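PDB 6MTZ: HepC.19480.a.B1 from Helicobacter pylori, which is of unknown function but probably belongs to the DHH/DHHA1 phosphoesterase family. Local coordinates for residues A[291-294]-A[300-303]; A[266-271]-A[342-347]; A[24-29]-A[149-154]. One frame throughout, in Å; residues are numbered along the deposited sequence.

Contact 1: residues A[291-294]-A[300-303]; sequences FYID and NVSL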
# COMPACT_ATOMS: atom_id res chain seq x y z
N PHE A 291 17.46 -15.96 -13.19
CA PHE A 291 16.12 -15.72 -13.69
C PHE A 291 15.36 -14.88 -12.69
O PHE A 291 15.77 -14.69 -11.54
CB PHE A 291 15.38 -17.03 -13.99
CG PHE A 291 15.13 -17.89 -12.79
CD1 PHE A 291 16.14 -18.71 -12.29
CD2 PHE A 291 13.88 -17.89 -12.18
CE1 PHE A 291 15.91 -19.52 -11.19
CE2 PHE A 291 13.64 -18.70 -11.06
CZ PHE A 291 14.65 -19.52 -10.56
N TYR A 292 14.23 -14.38 -13.16
CA TYR A 292 13.31 -13.59 -12.36
C TYR A 292 11.96 -14.28 -12.45
O TYR A 292 11.58 -14.77 -13.52
CB TYR A 292 13.25 -12.14 -12.87
CG TYR A 292 12.50 -11.20 -11.96
CD1 TYR A 292 11.12 -11.19 -11.95
CD2 TYR A 292 13.18 -10.33 -11.12
CE1 TYR A 292 10.42 -10.34 -11.11
CE2 TYR A 292 12.49 -9.48 -10.27
CZ TYR A 292 11.11 -9.49 -10.28
OH TYR A 292 10.40 -8.66 -9.45
N ILE A 293 11.26 -14.36 -11.33
CA ILE A 293 9.96 -15.03 -11.30
C ILE A 293 9.01 -14.19 -10.46
O ILE A 293 9.34 -13.79 -9.34
CB ILE A 293 10.08 -16.48 -10.79
CG1 ILE A 293 8.71 -17.15 -10.71
CG2 ILE A 293 10.82 -16.54 -9.43
CD1 ILE A 293 8.78 -18.64 -10.41
N ASP A 294 7.84 -13.89 -11.02
CA ASP A 294 6.77 -13.19 -10.33
C ASP A 294 5.53 -14.07 -10.33
O ASP A 294 5.20 -14.69 -11.35
CB ASP A 294 6.46 -11.83 -10.98
CG ASP A 294 5.42 -11.03 -10.23
OD1 ASP A 294 5.74 -10.46 -9.16
OD2 ASP A 294 4.28 -10.97 -10.71
N ASN A 300 -0.76 -17.52 -11.21
CA ASN A 300 -0.13 -17.39 -12.51
C ASN A 300 1.28 -16.85 -12.36
O ASN A 300 1.56 -16.02 -11.49
CB ASN A 300 -0.95 -16.47 -13.42
CG ASN A 300 -2.25 -17.11 -13.87
OD1 ASN A 300 -3.34 -16.62 -13.57
ND2 ASN A 300 -2.14 -18.22 -14.59
N VAL A 301 2.18 -17.34 -13.22
CA VAL A 301 3.62 -17.13 -13.08
C VAL A 301 4.15 -16.47 -14.34
O VAL A 301 3.79 -16.86 -15.46
CB VAL A 301 4.35 -18.46 -12.83
CG1 VAL A 301 5.87 -18.24 -12.75
CG2 VAL A 301 3.84 -19.12 -11.56
N SER A 302 5.02 -15.48 -14.17
CA SER A 302 5.80 -14.88 -15.25
C SER A 302 7.27 -15.09 -14.97
O SER A 302 7.75 -14.81 -13.86
CB SER A 302 5.51 -13.38 -15.38
OG SER A 302 4.14 -13.15 -15.65
N LEU A 303 8.00 -15.59 -15.97
CA LEU A 303 9.43 -15.83 -15.83
C LEU A 303 10.18 -15.06 -16.91
O LEU A 303 9.71 -14.94 -18.04
CB LEU A 303 9.78 -17.32 -15.91
CG LEU A 303 9.41 -18.18 -14.68
CD1 LEU A 303 8.53 -19.33 -15.10
CD2 LEU A 303 10.65 -18.70 -13.95
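Ile293 and Leu303 face each other as a non-hydrogen-bonded pair in the antiparallel hairpin of strands 291-295 and 300-305, and their side chains rise on the tightly packed face of the sheet. Leu303 CD2 does much of the touching: it lies 3.8 Å from Phe291 CD2, meeting that ring obliquely, and 3.9 Å from Ile293 CB. Phe291 CG sits between its own backbone N and carbonyl carbon (chi1 64°), which sets the ring alongside the leucine, both pointing the same way. Ile293 also lies alongside Leu303 but slants across Val301, its CG1 3.7 Å from Val301 CG1. Helix 311-318 covers Phe291 and Leu303 through Val311 and Leu314.

The other face carries the hydrogen-bonded pair Asp294 and Ser302. Two nearly straight bonds join their backbones, Asp294 N to Ser302 O (3.0 Å) and Ser302 N to Asp294 O (2.9 Å). Their side chains do not meet: partly exposed Ser302 and exposed Asn300 form the looser, solvent-facing end. The carboxylate of Asp294 is buried and turns elsewhere, OD1 to Ser269 OG and Met272 N, OD2 to Gly273 N, while Tyr292 OH also reaches Ser269 OG. The chemistry is therefore divided: hydrocarbon packing on one face and backbone bonds between the strands hold the hairpin together, whereas the buried carboxylate is held in place by the neighbouring strand and the turn after it.

Contact 2: residues A[266-271]-A[342-347]; sequences GFLSYS and RDIKEQ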
# COMPACT_ATOMS: atom_id res chain seq x y z
N GLY A 266 17.22 -17.60 -8.77
CA GLY A 266 16.22 -16.65 -9.21
C GLY A 266 15.77 -15.75 -8.08
O GLY A 266 16.01 -16.02 -6.90
N PHE A 267 15.08 -14.68 -8.46
CA PHE A 267 14.52 -13.71 -7.53
C PHE A 267 13.01 -13.74 -7.69
O PHE A 267 12.50 -13.60 -8.81
CB PHE A 267 15.07 -12.30 -7.81
CG PHE A 267 14.58 -11.23 -6.86
CD1 PHE A 267 13.27 -10.78 -6.89
CD2 PHE A 267 15.46 -10.64 -5.96
CE1 PHE A 267 12.84 -9.79 -6.03
CE2 PHE A 267 15.03 -9.65 -5.10
CZ PHE A 267 13.72 -9.22 -5.14
N LEU A 268 12.30 -13.92 -6.58
CA LEU A 268 10.85 -14.10 -6.58
C LEU A 268 10.17 -12.86 -6.02
O LEU A 268 10.41 -12.47 -4.87
CB LEU A 268 10.47 -15.33 -5.75
CG LEU A 268 8.98 -15.37 -5.40
CD1 LEU A 268 8.18 -15.72 -6.62
CD2 LEU A 268 8.74 -16.38 -4.30
N SER A 269 9.31 -12.25 -6.83
CA SER A 269 8.45 -11.17 -6.39
C SER A 269 6.99 -11.63 -6.46
O SER A 269 6.69 -12.72 -6.94
CB SER A 269 8.67 -9.91 -7.24
OG SER A 269 8.14 -10.08 -8.53
N TYR A 270 6.08 -10.76 -6.00
CA TYR A 270 4.66 -11.13 -5.88
C TYR A 270 3.78 -9.95 -6.24
O TYR A 270 3.97 -8.86 -5.70
CB TYR A 270 4.34 -11.57 -4.46
CG TYR A 270 2.91 -12.01 -4.23
CD1 TYR A 270 2.43 -13.19 -4.77
CD2 TYR A 270 2.05 -11.27 -3.41
CE1 TYR A 270 1.14 -13.63 -4.54
CE2 TYR A 270 0.74 -11.70 -3.16
CZ TYR A 270 0.29 -12.88 -3.73
OH TYR A 270 -0.99 -13.32 -3.50
N SER A 271 2.82 -10.19 -7.13
CA SER A 271 1.82 -9.23 -7.63
C SER A 271 2.40 -8.14 -8.53
O SER A 271 1.70 -7.17 -8.84
CB SER A 271 1.03 -8.57 -6.49
OG SER A 271 1.79 -7.53 -5.87
N ARG A 342 6.51 -14.70 3.10
CA ARG A 342 7.14 -16.00 3.36
C ARG A 342 6.23 -17.15 2.94
O ARG A 342 6.70 -18.16 2.39
CB ARG A 342 7.53 -16.12 4.84
N ASP A 343 4.92 -17.01 3.18
CA ASP A 343 3.96 -18.04 2.77
C ASP A 343 4.01 -18.28 1.27
O ASP A 343 3.92 -19.43 0.81
CB ASP A 343 2.55 -17.65 3.18
CG ASP A 343 2.32 -17.77 4.67
OD1 ASP A 343 3.09 -18.49 5.34
OD2 ASP A 343 1.35 -17.16 5.16
N ILE A 344 4.12 -17.21 0.49
CA ILE A 344 4.17 -17.34 -0.96
C ILE A 344 5.46 -18.02 -1.38
O ILE A 344 5.47 -18.92 -2.23
CB ILE A 344 3.98 -15.96 -1.60
CG1 ILE A 344 2.51 -15.54 -1.52
CG2 ILE A 344 4.46 -15.95 -3.05
CD1 ILE A 344 2.26 -14.18 -0.94
N LYS A 345 6.57 -17.62 -0.76
CA LYS A 345 7.88 -18.14 -1.13
C LYS A 345 7.99 -19.63 -0.86
O LYS A 345 8.52 -20.39 -1.68
CB LYS A 345 8.97 -17.39 -0.38
CG LYS A 345 10.38 -17.79 -0.76
CD LYS A 345 11.38 -17.14 0.19
CE LYS A 345 12.80 -17.46 -0.21
NZ LYS A 345 13.78 -16.89 0.75
N GLU A 346 7.48 -20.08 0.30
CA GLU A 346 7.49 -21.50 0.63
C GLU A 346 6.83 -22.33 -0.46
O GLU A 346 7.26 -23.45 -0.76
CB GLU A 346 6.80 -21.73 1.97
CG GLU A 346 7.51 -21.12 3.17
CD GLU A 346 6.76 -21.36 4.48
OE1 GLU A 346 5.83 -22.19 4.48
OE2 GLU A 346 7.11 -20.72 5.50
N GLN A 347 5.77 -21.80 -1.09
CA GLN A 347 5.10 -22.55 -2.14
C GLN A 347 5.99 -22.72 -3.37
O GLN A 347 6.04 -23.81 -3.96
CB GLN A 347 3.78 -21.86 -2.49
CG GLN A 347 2.74 -22.06 -1.40
CD GLN A 347 1.48 -21.27 -1.64
OE1 GLN A 347 0.53 -21.76 -2.24
NE2 GLN A 347 1.45 -20.04 -1.14
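Ile344 points its CD1 methyl straight onto the ring of Tyr270, a CH-pi contact with the carbon 3.6 Å from the ring centroid and only 8° off the normal. Ile344 has the most surface buried here, and its branches share the work. With CG1 beside the backbone N and anti to the carbonyl carbon (chi1 -76°), the CG1-CD1 arm runs over the ring centre, while CG2 lies over the same face but beyond the ring outline, 3.8 Å from Tyr270 CD1. The isoleucine and tyrosine side chains cross at about a right angle.

Tyr270 is also met by Phe187, edge to face. Leu268, two residues earlier on the same side of the strand, extends CD2 to the helix backbone, 3.7 Å from Lys345 CA; the same methyl is 4.1 Å from Lys345 CB and 4.5 Å from Ile344 CG2. Lys345 meets the leucine with CA, CB and CG. The rest of its extended chain leads off, and NZ bonds to Asp256 O.

The axes of the strand and helix segments come within 9.5 Å, their N-to-C directions 131° apart, with apolar contacts alone between them. Helix 341-353 covers the face of the mixed sheet that bears Leu268 and Tyr270, and Tyr341 OH bonds to Leu268 O at its start. Leu268 also packs on Ile293 and Val295 of the adjoining strand 291-295. Phe267, on the reverse face, meets Phe282 of helix 276-285, so the sheet is sandwiched between helices.

Contact 3: residues A[24-29]-A[149-154]; sequences CQLVSK and EPLVEM. With EDO (1,2-ethanediol), chain C.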
# COMPACT_ATOMS: atom_id res chain seq x y z
N CYS A 24 -6.50 9.93 5.22
CA CYS A 24 -6.57 9.71 6.66
C CYS A 24 -5.17 9.66 7.25
O CYS A 24 -4.93 10.17 8.35
CB CYS A 24 -7.32 8.40 6.97
SG CYS A 24 -9.08 8.50 6.63
N GLN A 25 -4.23 9.04 6.54
CA GLN A 25 -2.89 8.85 7.07
C GLN A 25 -1.99 10.06 6.86
O GLN A 25 -1.08 10.28 7.65
CB GLN A 25 -2.28 7.61 6.43
CG GLN A 25 -3.00 6.35 6.87
CD GLN A 25 -2.56 5.12 6.13
OE1 GLN A 25 -2.28 5.16 4.93
NE2 GLN A 25 -2.51 4.00 6.83
N LEU A 26 -2.23 10.85 5.80
CA LEU A 26 -1.63 12.18 5.76
C LEU A 26 -2.03 12.97 7.00
O LEU A 26 -1.19 13.61 7.64
CB LEU A 26 -2.05 12.93 4.49
CG LEU A 26 -1.45 14.32 4.25
CD1 LEU A 26 -1.40 14.63 2.77
CD2 LEU A 26 -2.23 15.42 4.94
N VAL A 27 -3.31 12.91 7.35
CA VAL A 27 -3.80 13.67 8.49
C VAL A 27 -3.15 13.17 9.76
O VAL A 27 -2.60 13.95 10.55
CB VAL A 27 -5.33 13.61 8.56
CG1 VAL A 27 -5.82 14.06 9.94
CG2 VAL A 27 -5.96 14.47 7.45
N SER A 28 -3.17 11.85 9.98
CA SER A 28 -2.66 11.32 11.24
C SER A 28 -1.18 11.57 11.40
O SER A 28 -0.70 11.76 12.52
CB SER A 28 -2.95 9.82 11.38
OG SER A 28 -2.23 9.06 10.44
N LYS A 29 -0.41 11.55 10.29
CA LYS A 29 1.02 11.85 10.40
C LYS A 29 1.27 13.31 10.79
O LYS A 29 2.38 13.64 11.23
CB LYS A 29 1.75 11.54 9.10
CG LYS A 29 2.05 10.05 8.90
CD LYS A 29 2.12 9.68 7.44
CE LYS A 29 3.55 9.59 6.99
NZ LYS A 29 4.18 8.42 7.61
N GLU A 149 -6.61 21.91 6.58
CA GLU A 149 -8.07 21.90 6.64
C GLU A 149 -8.69 22.04 5.26
O GLU A 149 -9.67 21.34 4.96
CB GLU A 149 -8.60 22.96 7.61
CG GLU A 149 -8.33 22.58 9.07
CD GLU A 149 -8.90 23.56 10.07
OE1 GLU A 149 -9.53 24.56 9.66
OE2 GLU A 149 -8.72 23.34 11.29
N PRO A 150 -8.18 22.91 4.38
CA PRO A 150 -8.69 22.90 2.99
C PRO A 150 -8.51 21.56 2.30
O PRO A 150 -9.41 21.10 1.58
CB PRO A 150 -7.86 24.00 2.32
CG PRO A 150 -7.64 24.97 3.43
CD PRO A 150 -7.31 24.08 4.60
N LEU A 151 -7.37 20.91 2.50
CA LEU A 151 -7.16 19.59 1.90
C LEU A 151 -8.19 18.59 2.42
O LEU A 151 -8.75 17.80 1.64
CB LEU A 151 -5.73 19.11 2.16
CG LEU A 151 -5.21 17.88 1.39
CD1 LEU A 151 -3.71 17.91 1.30
CD2 LEU A 151 -5.64 16.58 2.06
N VAL A 152 -8.45 18.62 3.73
CA VAL A 152 -9.45 17.72 4.30
C VAL A 152 -10.81 17.98 3.67
O VAL A 152 -11.50 17.04 3.24
CB VAL A 152 -9.48 17.87 5.83
CG1 VAL A 152 -10.74 17.21 6.39
CG2 VAL A 152 -8.23 17.26 6.42
N GLU A 153 -11.21 19.25 3.60
CA GLU A 153 -12.51 19.59 3.06
C GLU A 153 -12.63 19.19 1.59
O GLU A 153 -13.69 18.72 1.14
CB GLU A 153 -12.77 21.09 3.24
CG GLU A 153 -14.22 21.51 2.93
CD GLU A 153 -15.24 20.92 3.92
OE1 GLU A 153 -14.86 20.45 5.02
OE2 GLU A 153 -16.45 20.93 3.58
N MET A 154 -11.54 19.34 0.83
CA MET A 154 -11.52 18.91 -0.57
C MET A 154 -11.81 17.42 -0.69
O MET A 154 -12.68 17.00 -1.46
CB MET A 154 -10.16 19.24 -1.20
CG MET A 154 -9.91 18.48 -2.53
SD MET A 154 -8.16 18.33 -3.01
CE MET A 154 -7.64 16.90 -2.05
C1 EDO C . -11.76 20.92 7.56
O1 EDO C . -12.83 21.42 6.75
C2 EDO C . -12.25 19.74 8.40
O2 EDO C . -12.56 20.15 9.74
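Val27 and Val152 make the closer of two apolar contacts between helices 19-29 and 145-159, their CG2 methyls 3.7 Å apart. In both valines CG1 is anti to the backbone N (chi1 164° for Val27, 166° for Val152), which leaves CG2, anti to the carbonyl carbon, to make the contact; the side chains meet at about a right angle. The second contact is looser: Leu26 CD1 and Leu151 CD1 approach to 4.3 Å. All four residues are buried, yet the shared surface is small, a light touch rather than a deep interlock.

The polar contact of helix 145-159 here is with a 1,2-ethanediol, probably from the crystallisation liquor. Its O1 donates to Glu153 OE1 (2.8 Å), and the diol is also bonded to Glu131 OE1. Its C2 rests 3.6 Å from Val152 CG1, the branch not used against Val27. Glu153 OE1 has a second partner in Lys127 NZ, a salt bridge to helix 125-136.

That same helix flanks the contact through Thr126, which touches Val27, while helix 190-203 closes on Leu26 through Leu201 and Glu202. Helix 19-29, which follows strand 10-15 of the parallel sheet, is thereby packed among three helices.

How the contacts relate
From the N terminus, contact 3 comes first: helix 19-29 waits until helix 145-159 returns to it, closing a loop of 119 residues that contains most of the five-stranded parallel sheet. The chain then passes through further helices into a second domain built on the mixed sheet. There contact 2 opens at strand 264-270 and closes 70 residues later on helix 341-353. Contact 1, a short hairpin closure, lies wholly within that span, and its first strand is the neighbour of strand 264-270. Contacts 1 and 2, with centres about 10 Å apart, therefore consolidate one sheet, whereas contact 3 belongs to the other domain, its centre about 36 Å from that of contact 2.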